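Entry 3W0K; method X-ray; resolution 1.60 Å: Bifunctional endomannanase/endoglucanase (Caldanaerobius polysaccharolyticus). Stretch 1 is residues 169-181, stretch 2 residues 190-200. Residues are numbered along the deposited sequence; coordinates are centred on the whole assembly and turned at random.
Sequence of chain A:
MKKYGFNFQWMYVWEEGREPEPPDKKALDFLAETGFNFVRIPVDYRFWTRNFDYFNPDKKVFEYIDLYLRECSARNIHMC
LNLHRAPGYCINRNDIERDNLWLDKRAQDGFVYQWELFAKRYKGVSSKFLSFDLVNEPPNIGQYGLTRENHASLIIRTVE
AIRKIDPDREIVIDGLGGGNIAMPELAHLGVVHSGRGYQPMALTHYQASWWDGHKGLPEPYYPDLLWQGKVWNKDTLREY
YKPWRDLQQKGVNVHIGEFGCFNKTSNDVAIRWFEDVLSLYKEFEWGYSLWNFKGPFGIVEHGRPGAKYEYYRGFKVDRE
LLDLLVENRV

Stretch 1, residues 169-181: REIVIDGLGGGNI
Stretch 2 190-200: GVVHSGRGYQP

Two neighbouring parallel β-strands, the strand that ends at Asp174 and strand 192-197, are joined by a ladder of backbone hydrogen bonds, extended by a salt bridge and by water bridges at both ends, with 670 Å² buried in all. The strands run the same way, their axes 38° apart and 4.7 Å at closest approach. Val172 pairs with Val192, Ile173 with His193 and Asp174 with Ser194 (CA-CA 4.5, 5.3 and 4.7 Å). Both strands are extended, with phi/psi of -127/140 at Ile173 and -96/118 at His193. The ladder runs Val192 N to Ile171 O (2.9 Å), Ile173 N to Val192 O (2.9 Å), Ser194 N to Ile173 O (2.8 Å) and Gly175 N to Ser194 O (3.0 Å).

Val172, Val192, Asp174 and Ser194 share one sheet face. Both valines are t, and Val172 CG2 lies 3.9 Å from Val192 CB, so the two apolar side chains pack against each other beside the paired backbones. On the other face Ile173 (chi1 p, chi2 t) sets CD1 over the ring of His193 (chi1 m), 4.1 Å from its centroid, and 3.7 Å from Val191 CG2.

Arg196 (m, m, t, chi4 -91°) sends NH2 to within 2.9 Å of Asp174 OD2, a salt bridge whose hydrogen bond is weak in angle. Its NH1 donates to Gly195 O (3.0 Å). One water joins Asp174 OD1 (2.8 Å), Ser194 OG (2.7 Å) and Arg196 NH1 (3.1 Å), tying buried polar groups together.

Beyond Asp174 the chain turns through glycines. Gly177, Gly178 and Gly179 have positive phi, and a CB on Gly179 would fall 2.7 Å from Arg196 CG. A water links Gly179 O (2.9 Å) to Arg196 N (2.8 Å); at the other end another connects Ile171 N (3.1 Å) with Gly190 O (2.9 Å).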

# COMPACT_ATOMS: atom_id res chain seq x y z
N ARG A 169 19.60 1.67 0.26
CA ARG A 169 18.20 1.52 0.66
C ARG A 169 17.20 1.60 -0.49
O ARG A 169 17.11 2.63 -1.18
CB ARG A 169 17.83 2.57 1.72
CG ARG A 169 16.35 2.55 2.13
CD ARG A 169 15.96 1.23 2.81
NE ARG A 169 16.79 0.96 3.98
CZ ARG A 169 17.41 -0.20 4.20
NH1 ARG A 169 17.29 -1.20 3.34
NH2 ARG A 169 18.21 -0.31 5.25
N GLU A 170 16.44 0.53 -0.68
CA GLU A 170 15.43 0.47 -1.73
C GLU A 170 14.28 1.39 -1.33
O GLU A 170 13.81 1.37 -0.19
CB GLU A 170 14.93 -0.96 -1.93
CG GLU A 170 13.88 -1.12 -3.02
CD GLU A 170 13.51 -2.57 -3.26
OE1 GLU A 170 12.36 -2.95 -2.96
OE2 GLU A 170 14.39 -3.33 -3.72
N ILE A 171 13.85 2.20 -2.29
CA ILE A 171 12.78 3.17 -2.07
C ILE A 171 11.61 2.90 -3.01
O ILE A 171 11.80 2.50 -4.16
CB ILE A 171 13.31 4.61 -2.27
CG1 ILE A 171 14.36 4.92 -1.19
CG2 ILE A 171 12.18 5.62 -2.20
CD1 ILE A 171 15.18 6.16 -1.46
N VAL A 172 10.40 3.08 -2.48
CA VAL A 172 9.17 2.87 -3.22
C VAL A 172 8.35 4.15 -3.16
O VAL A 172 8.33 4.83 -2.13
CB VAL A 172 8.32 1.73 -2.57
CG1 VAL A 172 7.06 1.47 -3.38
CG2 VAL A 172 9.15 0.46 -2.42
N ILE A 173 7.73 4.51 -4.27
CA ILE A 173 6.88 5.69 -4.34
C ILE A 173 5.52 5.30 -4.89
O ILE A 173 5.43 4.45 -5.78
CB ILE A 173 7.50 6.83 -5.19
CG1 ILE A 173 7.75 6.38 -6.63
CG2 ILE A 173 8.79 7.33 -4.55
CD1 ILE A 173 8.17 7.53 -7.55
N ASP A 174 4.46 5.86 -4.31
CA ASP A 174 3.09 5.57 -4.72
C ASP A 174 2.60 6.47 -5.84
O ASP A 174 2.96 7.65 -5.91
CB ASP A 174 2.13 5.71 -3.53
CG ASP A 174 2.26 4.58 -2.52
OD1 ASP A 174 3.24 3.81 -2.57
OD2 ASP A 174 1.36 4.47 -1.66
N GLY A 175 1.74 5.92 -6.70
CA GLY A 175 1.19 6.69 -7.80
C GLY A 175 0.34 7.87 -7.35
O GLY A 175 -0.19 7.90 -6.24
N LEU A 176 0.23 8.87 -8.22
CA LEU A 176 -0.58 10.04 -7.92
C LEU A 176 -2.07 9.71 -7.99
O LEU A 176 -2.45 8.61 -8.40
CB LEU A 176 -0.25 11.17 -8.90
CG LEU A 176 1.18 11.69 -8.84
CD1 LEU A 176 1.40 12.74 -9.92
CD2 LEU A 176 1.45 12.27 -7.46
N GLY A 177 -2.90 10.66 -7.57
CA GLY A 177 -4.34 10.45 -7.60
C GLY A 177 -4.80 9.22 -6.84
O GLY A 177 -5.63 8.45 -7.33
N GLY A 178 -4.26 9.04 -5.63
CA GLY A 178 -4.63 7.90 -4.81
C GLY A 178 -4.00 6.59 -5.25
O GLY A 178 -4.59 5.52 -5.08
N GLY A 179 -2.78 6.68 -5.78
CA GLY A 179 -2.06 5.50 -6.24
C GLY A 179 -2.49 4.99 -7.60
O GLY A 179 -2.04 3.94 -8.04
N ASN A 180 -3.32 5.77 -8.29
CA ASN A 180 -3.84 5.40 -9.60
C ASN A 180 -3.03 5.83 -10.82
O ASN A 180 -3.01 5.14 -11.83
CB ASN A 180 -5.24 6.00 -9.78
CG ASN A 180 -6.27 5.36 -8.88
OD1 ASN A 180 -6.72 5.96 -7.91
ND2 ASN A 180 -6.66 4.15 -9.23
N ILE A 181 -2.40 7.00 -10.70
CA ILE A 181 -1.68 7.62 -11.81
C ILE A 181 -0.17 7.40 -11.90
O ILE A 181 0.57 7.70 -10.97
CB ILE A 181 -1.97 9.15 -11.80
CG1 ILE A 181 -3.49 9.39 -11.80
CG2 ILE A 181 -1.32 9.84 -12.99
CD1 ILE A 181 -4.23 8.79 -12.98
N GLY A 190 15.25 5.51 -10.20
CA GLY A 190 15.71 4.22 -9.70
C GLY A 190 14.98 3.74 -8.46
O GLY A 190 15.57 3.15 -7.56
N VAL A 191 13.68 4.02 -8.42
CA VAL A 191 12.84 3.62 -7.30
C VAL A 191 11.70 2.75 -7.82
O VAL A 191 11.43 2.72 -9.02
CB VAL A 191 12.23 4.84 -6.56
CG1 VAL A 191 13.33 5.73 -6.00
CG2 VAL A 191 11.32 5.64 -7.50
N VAL A 192 11.07 2.00 -6.92
CA VAL A 192 9.95 1.16 -7.30
C VAL A 192 8.70 2.03 -7.39
O VAL A 192 8.44 2.84 -6.50
CB VAL A 192 9.68 0.04 -6.27
CG1 VAL A 192 8.46 -0.79 -6.68
CG2 VAL A 192 10.90 -0.85 -6.12
N HIS A 193 7.98 1.92 -8.50
CA HIS A 193 6.74 2.67 -8.68
C HIS A 193 5.61 1.74 -8.27
O HIS A 193 5.42 0.67 -8.86
CB HIS A 193 6.58 3.12 -10.13
CG HIS A 193 7.52 4.22 -10.52
ND1 HIS A 193 7.12 5.32 -11.25
CD2 HIS A 193 8.84 4.39 -10.27
CE1 HIS A 193 8.15 6.12 -11.43
NE2 HIS A 193 9.21 5.58 -10.85
N SER A 194 4.87 2.15 -7.24
CA SER A 194 3.80 1.33 -6.69
C SER A 194 2.39 1.76 -7.07
O SER A 194 1.96 2.88 -6.74
CB SER A 194 3.94 1.26 -5.17
OG SER A 194 3.05 0.31 -4.61
N GLY A 195 1.69 0.84 -7.73
CA GLY A 195 0.32 1.07 -8.15
C GLY A 195 -0.71 0.44 -7.24
O GLY A 195 -0.39 -0.05 -6.14
N ARG A 196 -1.95 0.39 -7.72
CA ARG A 196 -3.05 -0.14 -6.93
C ARG A 196 -3.99 -1.04 -7.73
O ARG A 196 -4.08 -0.93 -8.95
CB ARG A 196 -3.86 1.02 -6.36
CG ARG A 196 -3.14 1.83 -5.28
CD ARG A 196 -2.91 0.98 -4.06
NE ARG A 196 -2.37 1.72 -2.92
CZ ARG A 196 -1.07 1.88 -2.66
NH1 ARG A 196 -0.15 1.36 -3.47
NH2 ARG A 196 -0.69 2.47 -1.54
N GLY A 197 -4.70 -1.89 -7.00
CA GLY A 197 -5.66 -2.80 -7.61
C GLY A 197 -7.02 -2.64 -6.95
O GLY A 197 -7.53 -3.57 -6.32
N TYR A 198 -7.59 -1.45 -7.07
CA TYR A 198 -8.90 -1.16 -6.48
C TYR A 198 -9.93 -0.76 -7.53
O TYR A 198 -11.06 -0.44 -7.18
CB TYR A 198 -8.79 -0.05 -5.44
CG TYR A 198 -8.04 -0.41 -4.18
CD1 TYR A 198 -8.38 -1.55 -3.45
CD2 TYR A 198 -7.05 0.43 -3.67
CE1 TYR A 198 -7.75 -1.84 -2.24
CE2 TYR A 198 -6.42 0.15 -2.46
CZ TYR A 198 -6.78 -0.98 -1.75
OH TYR A 198 -6.19 -1.25 -0.53
N GLN A 199 -9.53 -0.73 -8.80
CA GLN A 199 -10.45 -0.36 -9.86
C GLN A 199 -11.15 -1.57 -10.46
O GLN A 199 -10.53 -2.60 -10.70
CB GLN A 199 -9.71 0.41 -10.96
CG GLN A 199 -9.11 1.74 -10.51
CD GLN A 199 -10.13 2.71 -9.93
OE1 GLN A 199 -11.34 2.55 -10.10
NE2 GLN A 199 -9.64 3.73 -9.23
N PRO A 200 -12.47 -1.45 -10.71
CA PRO A 200 -13.29 -0.26 -10.46
C PRO A 200 -13.69 -0.10 -8.99
O PRO A 200 -14.11 -1.05 -8.34
CB PRO A 200 -14.51 -0.51 -11.34
CG PRO A 200 -14.66 -2.00 -11.27
CD PRO A 200 -13.24 -2.48 -11.43
O HOH W 1 15.65 2.62 -4.74
O HOH W 2 2.59 1.17 -2.09
O HOH W 3 -2.46 1.89 -10.06